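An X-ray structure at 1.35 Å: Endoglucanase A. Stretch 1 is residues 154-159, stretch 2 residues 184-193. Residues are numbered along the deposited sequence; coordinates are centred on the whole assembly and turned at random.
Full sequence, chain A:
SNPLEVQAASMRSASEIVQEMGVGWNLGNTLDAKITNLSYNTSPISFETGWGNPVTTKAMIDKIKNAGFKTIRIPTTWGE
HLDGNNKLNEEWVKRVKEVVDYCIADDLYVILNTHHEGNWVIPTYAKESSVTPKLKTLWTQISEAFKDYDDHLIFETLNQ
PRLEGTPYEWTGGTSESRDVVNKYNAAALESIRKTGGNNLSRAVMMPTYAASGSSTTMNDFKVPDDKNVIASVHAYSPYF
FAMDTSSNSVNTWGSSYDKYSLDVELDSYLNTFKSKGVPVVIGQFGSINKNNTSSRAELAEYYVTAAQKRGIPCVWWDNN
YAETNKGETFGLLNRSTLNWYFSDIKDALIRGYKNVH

Stretch 1 154-159: IFETLN
Stretch 2, residues 184-193: YNAAALESIR

A strand end can pack on a helix by setting one polar bond among apolar contacts, and Endoglucanase A offers a compact example. Residues 154-156 close a strand that begins earlier in the chain, with phi/psi of -96/148 at Phe 155 and -129/117 at Glu 156. The chain then turns at Thr 157 (-62/-48) and re-extends at Leu 158 (-145/163). Residues 184-193 lie within a regular helix, phi near -60 and psi near -45, held by successive i to i+4 bonds from Ala 188 N to Tyr 184 O (2.9 Å) through Arg 193 N to Leu 189 O (2.9 Å). The two segments run in opposing senses: the CA of Thr 157 lies 6.0 Å from that of Asn 185, and the CA of Phe 155 lies 8.8 Å from that of Ile 192. Together they bury 323 Å².

Along the helix, Tyr 184 (chi1 m, -70°) comes first. Its CA-to-CB bond points sideways and its ring leads away, so it offers its CB, 3.9 Å from CD1 of Leu 158, whose side chain is m,t. Asn 185 (chi1 -77°, chi2 -24°) also starts sideways, but its amide comes nearer. Thr 157, in the p rotamer, donates from OG1 to OD1 of Asn 185 at 2.8 Å, the one hydrogen bond across the pair; ND2 of Asn 185 is satisfied elsewhere in the structure. The same OD1 lies 3.5 Å from CD1 of Leu 158, so the polar bond is flanked by hydrocarbon.

Ala 186 points away and Ala 187 is out of reach, in keeping with the helical periodicity. One turn after Tyr 184, Ala 188 points its CB toward the first stretch and meets CG2 of Thr 157 at 3.7 Å. Threonine thus serves both chemistries, its hydroxyl bonding the amide and its methyl packing on alanine. The CA-to-CB bond of Leu 189 (t,p) points sideways, and the residue contributes little. Glu 190 and Ser 191 occupy the next positions out of reach.

Ile 192, one further turn on, points toward the strand in the m,t rotamer. Its CG2 approaches CD2 of Phe 155 (chi1 -67°, chi2 -24°) at 3.8 Å, meeting the ring at its edge, near its plane, while CD1 of Ile 192 reaches to 4.5 Å from CG2 of Thr 157. Arg 193 starts away, and its guanidinium bonds elsewhere in the structure. The contacting positions 184/185, 188 and 192 recur turn by turn, the signature of one helical face packed on a neighbour.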

# COMPACT_ATOMS: atom_id res chain seq x y z
N ILE A 154 -10.00 -3.96 -4.40
CA ILE A 154 -9.74 -4.31 -3.01
C ILE A 154 -9.63 -3.01 -2.24
O ILE A 154 -8.98 -2.07 -2.71
CB ILE A 154 -8.40 -5.07 -2.94
CG1 ILE A 154 -8.45 -6.36 -3.77
CG2 ILE A 154 -8.01 -5.37 -1.50
CD1 ILE A 154 -7.08 -6.88 -4.13
N PHE A 155 -10.26 -2.93 -1.07
CA PHE A 155 -10.12 -1.77 -0.21
C PHE A 155 -9.04 -2.04 0.84
O PHE A 155 -8.87 -3.18 1.28
CB PHE A 155 -11.43 -1.44 0.53
CG PHE A 155 -12.56 -0.98 -0.35
CD1 PHE A 155 -12.35 -0.39 -1.59
CD2 PHE A 155 -13.87 -1.10 0.10
CE1 PHE A 155 -13.43 0.04 -2.36
CE2 PHE A 155 -14.93 -0.66 -0.66
CZ PHE A 155 -14.72 -0.10 -1.90
N GLU A 156 -8.32 -0.99 1.25
CA GLU A 156 -7.33 -1.06 2.32
C GLU A 156 -7.64 0.05 3.31
O GLU A 156 -7.61 1.23 2.95
CB GLU A 156 -5.91 -0.93 1.73
CG GLU A 156 -4.81 -0.79 2.76
CD GLU A 156 -3.47 -0.41 2.16
OE1 GLU A 156 -3.06 -1.05 1.17
OE2 GLU A 156 -2.85 0.56 2.65
N THR A 157 -7.97 -0.32 4.56
CA THR A 157 -8.59 0.62 5.49
C THR A 157 -7.70 1.83 5.79
O THR A 157 -8.17 2.98 5.79
CB THR A 157 -8.93 -0.09 6.80
OG1 THR A 157 -7.75 -0.73 7.30
CG2 THR A 157 -10.06 -1.13 6.60
N LEU A 158 -6.44 1.56 6.11
CA LEU A 158 -5.47 2.55 6.57
C LEU A 158 -4.11 2.13 6.03
O LEU A 158 -3.91 0.98 5.64
CB LEU A 158 -5.40 2.58 8.11
CG LEU A 158 -6.65 3.04 8.85
CD1 LEU A 158 -6.52 2.75 10.33
CD2 LEU A 158 -6.90 4.52 8.62
N ASN A 159 -3.17 3.08 6.04
CA ASN A 159 -1.84 2.88 5.46
C ASN A 159 -0.83 2.43 6.50
O ASN A 159 -0.57 1.23 6.65
CB ASN A 159 -1.40 4.16 4.76
CG ASN A 159 -0.03 4.06 4.18
OD1 ASN A 159 0.33 3.03 3.60
ND2 ASN A 159 0.75 5.12 4.32
N TYR A 184 -9.77 1.00 14.86
CA TYR A 184 -10.02 1.81 13.68
C TYR A 184 -10.21 0.92 12.45
O TYR A 184 -11.09 1.19 11.62
CB TYR A 184 -8.87 2.79 13.45
CG TYR A 184 -8.74 3.94 14.44
CD1 TYR A 184 -9.77 4.30 15.29
CD2 TYR A 184 -7.56 4.68 14.49
CE1 TYR A 184 -9.63 5.35 16.18
CE2 TYR A 184 -7.42 5.74 15.37
CZ TYR A 184 -8.46 6.07 16.22
OH TYR A 184 -8.34 7.10 17.12
N ASN A 185 -9.37 -0.10 12.29
CA ASN A 185 -9.54 -1.03 11.18
C ASN A 185 -10.92 -1.68 11.22
O ASN A 185 -11.59 -1.81 10.19
CB ASN A 185 -8.47 -2.13 11.21
CG ASN A 185 -7.11 -1.67 10.73
OD1 ASN A 185 -6.97 -0.70 9.97
ND2 ASN A 185 -6.07 -2.39 11.14
N ALA A 186 -11.35 -2.13 12.41
CA ALA A 186 -12.64 -2.79 12.54
C ALA A 186 -13.78 -1.83 12.24
O ALA A 186 -14.79 -2.22 11.63
CB ALA A 186 -12.80 -3.38 13.95
N ALA A 187 -13.64 -0.57 12.66
CA ALA A 187 -14.68 0.43 12.40
C ALA A 187 -14.78 0.73 10.91
O ALA A 187 -15.89 0.85 10.38
CB ALA A 187 -14.39 1.71 13.17
N ALA A 188 -13.64 0.86 10.23
CA ALA A 188 -13.67 1.06 8.79
C ALA A 188 -14.31 -0.12 8.08
O ALA A 188 -15.13 0.06 7.17
CB ALA A 188 -12.24 1.28 8.28
N LEU A 189 -13.94 -1.34 8.48
CA LEU A 189 -14.53 -2.53 7.87
C LEU A 189 -16.04 -2.57 8.08
O LEU A 189 -16.80 -2.91 7.16
CB LEU A 189 -13.88 -3.78 8.47
CG LEU A 189 -14.40 -5.13 7.96
CD1 LEU A 189 -14.14 -5.31 6.48
CD2 LEU A 189 -13.78 -6.25 8.76
N GLU A 190 -16.51 -2.24 9.29
CA GLU A 190 -17.95 -2.26 9.55
C GLU A 190 -18.67 -1.30 8.62
O GLU A 190 -19.73 -1.62 8.08
CB GLU A 190 -18.22 -1.90 11.01
CG GLU A 190 -19.62 -2.24 11.50
CD GLU A 190 -20.68 -1.19 11.19
OE1 GLU A 190 -20.34 -0.01 10.93
OE2 GLU A 190 -21.87 -1.56 11.24
N SER A 191 -18.09 -0.11 8.41
CA SER A 191 -18.70 0.86 7.51
C SER A 191 -18.72 0.38 6.07
O SER A 191 -19.71 0.59 5.35
CB SER A 191 -17.97 2.20 7.63
OG SER A 191 -18.15 2.74 8.93
N ILE A 192 -17.65 -0.29 5.62
CA ILE A 192 -17.63 -0.86 4.27
C ILE A 192 -18.75 -1.88 4.12
O ILE A 192 -19.56 -1.82 3.19
CB ILE A 192 -16.24 -1.48 3.99
CG1 ILE A 192 -15.15 -0.41 3.89
CG2 ILE A 192 -16.29 -2.34 2.73
CD1 ILE A 192 -13.73 -0.96 4.02
N ARG A 193 -18.82 -2.82 5.06
CA ARG A 193 -19.79 -3.91 4.96
C ARG A 193 -21.23 -3.40 5.02
O ARG A 193 -22.11 -3.94 4.36
CB ARG A 193 -19.56 -4.93 6.08
CG ARG A 193 -18.22 -5.64 6.04
CD ARG A 193 -18.07 -6.50 4.80
NE ARG A 193 -16.81 -7.24 4.78
CZ ARG A 193 -15.97 -7.28 3.75
NH1 ARG A 193 -16.20 -6.62 2.62
NH2 ARG A 193 -14.86 -8.00 3.84